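Local atomic coordinates of Ketoacyl_synth_N domain-containing protein (Photorhabdus luminescens subsp. laumondii, PDB entry 6SMO), a protein that probably takes part in building polyketide chains as a ketosynthase-like, thiolase-fold subunit, working beside a partner ketosynthase chain. Residues F346-S358 and H362-I371. Sequence-based numbering, arbitrary orientation.
Sequences FSNTNQIIIQRFS and HVCALSFSAI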
# COMPACT_ATOMS: atom_id res chain seq x y z
N PHE C 346 18.94 17.92 28.35
CA PHE C 346 19.60 17.22 27.21
C PHE C 346 21.01 16.78 27.62
O PHE C 346 21.26 15.55 27.64
CB PHE C 346 19.58 18.07 25.93
CG PHE C 346 20.15 19.47 26.04
CD1 PHE C 346 19.39 20.52 26.53
CD2 PHE C 346 21.43 19.74 25.60
CE1 PHE C 346 19.91 21.80 26.61
CE2 PHE C 346 21.96 21.03 25.68
CZ PHE C 346 21.19 22.05 26.19
N SER C 347 21.88 17.73 27.96
CA SER C 347 23.30 17.55 28.36
C SER C 347 23.91 16.29 27.71
O SER C 347 24.33 16.39 26.54
CB SER C 347 23.43 17.53 29.87
OG SER C 347 23.24 18.83 30.41
N ASN C 348 23.94 15.16 28.44
CA ASN C 348 24.56 13.88 28.00
C ASN C 348 23.53 12.75 28.14
O ASN C 348 23.38 12.23 29.26
CB ASN C 348 25.86 13.58 28.76
CG ASN C 348 25.75 13.77 30.26
OD1 ASN C 348 25.19 14.76 30.73
ND2 ASN C 348 26.29 12.84 31.02
N THR C 349 22.87 12.41 27.04
CA THR C 349 21.85 11.32 26.94
C THR C 349 22.43 10.17 26.11
O THR C 349 23.15 10.45 25.14
CB THR C 349 20.54 11.84 26.33
OG1 THR C 349 20.36 13.21 26.71
CG2 THR C 349 19.34 11.04 26.76
N ASN C 350 22.13 8.92 26.50
CA ASN C 350 22.63 7.69 25.82
C ASN C 350 21.45 6.89 25.24
O ASN C 350 21.72 5.84 24.62
CB ASN C 350 23.48 6.83 26.76
CG ASN C 350 22.72 6.30 27.97
OD1 ASN C 350 21.58 6.68 28.21
ND2 ASN C 350 23.35 5.42 28.73
N GLN C 351 20.21 7.35 25.43
CA GLN C 351 18.98 6.72 24.87
C GLN C 351 17.88 7.78 24.71
O GLN C 351 17.60 8.48 25.70
CB GLN C 351 18.50 5.58 25.77
CG GLN C 351 17.41 4.73 25.15
CD GLN C 351 16.99 3.57 26.03
OE1 GLN C 351 16.96 3.68 27.25
NE2 GLN C 351 16.67 2.45 25.41
N ILE C 352 17.29 7.87 23.52
CA ILE C 352 16.10 8.73 23.23
C ILE C 352 14.95 7.81 22.80
O ILE C 352 15.13 7.03 21.84
CB ILE C 352 16.42 9.80 22.17
CG1 ILE C 352 17.54 10.73 22.62
CG2 ILE C 352 15.16 10.58 21.80
CD1 ILE C 352 18.07 11.65 21.55
N ILE C 353 13.80 7.91 23.49
CA ILE C 353 12.56 7.13 23.21
C ILE C 353 11.48 8.11 22.73
O ILE C 353 11.17 9.06 23.48
CB ILE C 353 12.13 6.33 24.45
CG1 ILE C 353 13.16 5.25 24.80
CG2 ILE C 353 10.74 5.73 24.27
CD1 ILE C 353 13.14 4.83 26.25
N ILE C 354 10.95 7.88 21.53
CA ILE C 354 9.92 8.74 20.86
C ILE C 354 8.58 8.00 20.90
O ILE C 354 8.57 6.80 20.59
CB ILE C 354 10.35 9.08 19.42
CG1 ILE C 354 11.77 9.66 19.38
CG2 ILE C 354 9.34 10.02 18.76
CD1 ILE C 354 12.55 9.24 18.16
N GLN C 355 7.50 8.71 21.25
CA GLN C 355 6.12 8.16 21.30
C GLN C 355 5.22 8.96 20.35
O GLN C 355 5.38 10.20 20.27
CB GLN C 355 5.56 8.22 22.73
CG GLN C 355 4.31 7.37 22.91
CD GLN C 355 3.75 7.46 24.31
OE1 GLN C 355 3.60 6.46 25.01
NE2 GLN C 355 3.42 8.67 24.73
N ARG C 356 4.33 8.26 19.65
CA ARG C 356 3.23 8.84 18.83
C ARG C 356 1.98 7.98 19.00
O ARG C 356 2.12 6.78 19.30
CB ARG C 356 3.63 8.92 17.35
CG ARG C 356 4.33 10.21 16.96
CD ARG C 356 3.70 10.83 15.73
NE ARG C 356 2.35 11.33 16.01
CZ ARG C 356 1.47 11.72 15.09
NH1 ARG C 356 0.28 12.16 15.47
NH2 ARG C 356 1.77 11.68 13.81
N PHE C 357 0.80 8.58 18.83
CA PHE C 357 -0.50 7.85 18.82
C PHE C 357 -1.53 8.61 17.97
O PHE C 357 -1.38 9.83 17.76
CB PHE C 357 -1.00 7.58 20.24
CG PHE C 357 -0.82 8.69 21.25
CD1 PHE C 357 -1.71 9.74 21.32
CD2 PHE C 357 0.22 8.64 22.17
CE1 PHE C 357 -1.56 10.74 22.27
CE2 PHE C 357 0.37 9.64 23.11
CZ PHE C 357 -0.52 10.69 23.16
N SER C 358 -2.53 7.88 17.49
CA SER C 358 -3.55 8.33 16.50
C SER C 358 -4.82 8.80 17.21
O SER C 358 -4.89 8.66 18.45
CB SER C 358 -3.85 7.23 15.52
OG SER C 358 -4.60 6.19 16.14
N HIS C 362 -4.31 4.43 18.57
CA HIS C 362 -3.03 3.66 18.44
C HIS C 362 -2.10 4.04 19.60
O HIS C 362 -2.36 5.06 20.25
CB HIS C 362 -2.36 3.92 17.08
CG HIS C 362 -2.93 3.14 15.96
ND1 HIS C 362 -4.04 3.56 15.25
CD2 HIS C 362 -2.56 1.96 15.41
CE1 HIS C 362 -4.32 2.68 14.31
NE2 HIS C 362 -3.43 1.69 14.39
N VAL C 363 -1.07 3.23 19.84
CA VAL C 363 0.08 3.54 20.75
C VAL C 363 1.34 2.97 20.11
O VAL C 363 1.53 1.74 20.18
CB VAL C 363 -0.13 3.00 22.18
CG1 VAL C 363 1.11 3.20 23.04
CG2 VAL C 363 -1.35 3.61 22.85
N CYS C 364 2.17 3.83 19.51
CA CYS C 364 3.43 3.48 18.82
C CYS C 364 4.60 4.23 19.47
O CYS C 364 4.42 5.40 19.84
CB CYS C 364 3.35 3.80 17.33
SG CYS C 364 2.04 2.89 16.48
N ALA C 365 5.75 3.57 19.61
CA ALA C 365 6.98 4.14 20.20
C ALA C 365 8.23 3.44 19.64
O ALA C 365 8.17 2.21 19.42
CB ALA C 365 6.93 4.05 21.70
N LEU C 366 9.30 4.20 19.42
CA LEU C 366 10.63 3.72 18.95
C LEU C 366 11.69 4.08 20.00
O LEU C 366 11.56 5.15 20.63
CB LEU C 366 10.94 4.36 17.60
CG LEU C 366 10.19 3.79 16.40
CD1 LEU C 366 10.21 4.76 15.23
CD2 LEU C 366 10.78 2.44 15.99
N SER C 367 12.70 3.21 20.16
CA SER C 367 13.83 3.38 21.11
C SER C 367 15.15 3.42 20.33
O SER C 367 15.44 2.45 19.61
CB SER C 367 13.83 2.27 22.13
OG SER C 367 14.95 2.39 23.00
N PHE C 368 15.91 4.51 20.48
CA PHE C 368 17.25 4.72 19.87
C PHE C 368 18.28 4.90 20.99
O PHE C 368 18.02 5.68 21.93
CB PHE C 368 17.23 5.92 18.93
CG PHE C 368 16.32 5.76 17.73
CD1 PHE C 368 16.77 5.14 16.58
CD2 PHE C 368 15.00 6.20 17.77
CE1 PHE C 368 15.94 4.98 15.48
CE2 PHE C 368 14.17 6.03 16.68
CZ PHE C 368 14.64 5.43 15.54
N SER C 369 19.42 4.21 20.89
CA SER C 369 20.51 4.18 21.90
C SER C 369 21.84 4.58 21.25
O SER C 369 22.05 4.24 20.07
CB SER C 369 20.60 2.82 22.55
OG SER C 369 19.39 2.50 23.21
N ALA C 370 22.71 5.25 22.02
CA ALA C 370 24.00 5.83 21.56
C ALA C 370 25.02 4.72 21.28
O ALA C 370 24.82 3.59 21.77
CB ALA C 370 24.52 6.80 22.59
N ILE C 371 26.07 5.06 20.52
CA ILE C 371 27.18 4.15 20.10
C ILE C 371 26.61 3.07 19.18
O ILE C 371 26.13 2.02 19.63
CB ILE C 371 27.92 3.56 21.33
CG1 ILE C 371 28.39 4.66 22.29
CG2 ILE C 371 29.07 2.67 20.89
CD1 ILE C 371 28.73 4.16 23.68
OXT ILE C 371 26.60 3.22 17.96
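I352 and F368 form a hydrogen-bonded pair in the antiparallel hairpin of strands 351-356 and 362-369. I352 N donates to F368 O at 2.8 Å, and F368 N returns a bond to I352 O. The same two-way pairing recurs for I354 with L366 and for R356 with C364. The bond from R356 N to C364 O is nearly straight, at 176°. One more backbone bond, A370 N to N350 O (2.8 Å), adds a link beyond the Q351-S369 pair.

Polar side chains close the turn end. S358 OG sits between its own backbone N and carbonyl carbon (chi1 71°), and this turns it to H362. It accepts from H362 N at 3.0 Å and from G361 N of the turn. It also lies 2.8 Å from H362 ND1, at the ring edge and in the ring plane, in a further hydrogen bond. H362 NE2 hydrogen-bonds V184 O of the neighbouring PKS_KS domain-containing chain.

On the face with Q351, I353 and Q355, Q351 sets CG anti to its backbone N (chi1 -170°) and runs on extended, which carries the amide over to the serines of the partner strand. Its NE2 crosses to S367 OG at 3.0 Å, but the bond is weak. The stronger partner of that hydroxyl is T245 of strand 242-251, which S369 OG also bonds.

The other face is apolar at its centre. I354 CD1 meets F368 CE2 at 3.9 Å, the two side chains crossing at a slant. Helix 319-329 packs over I352, I354 and F368. R356 leads away from the hairpin to a salt bridge with D280.

Strands 275-278 and 242-251 flank the hairpin, placing it inside the mixed sheet of the thiolase-type fold. The chemistry implies that backbone bonds set the register, while S358 gathers the turn and holds H362 at the subunit interface.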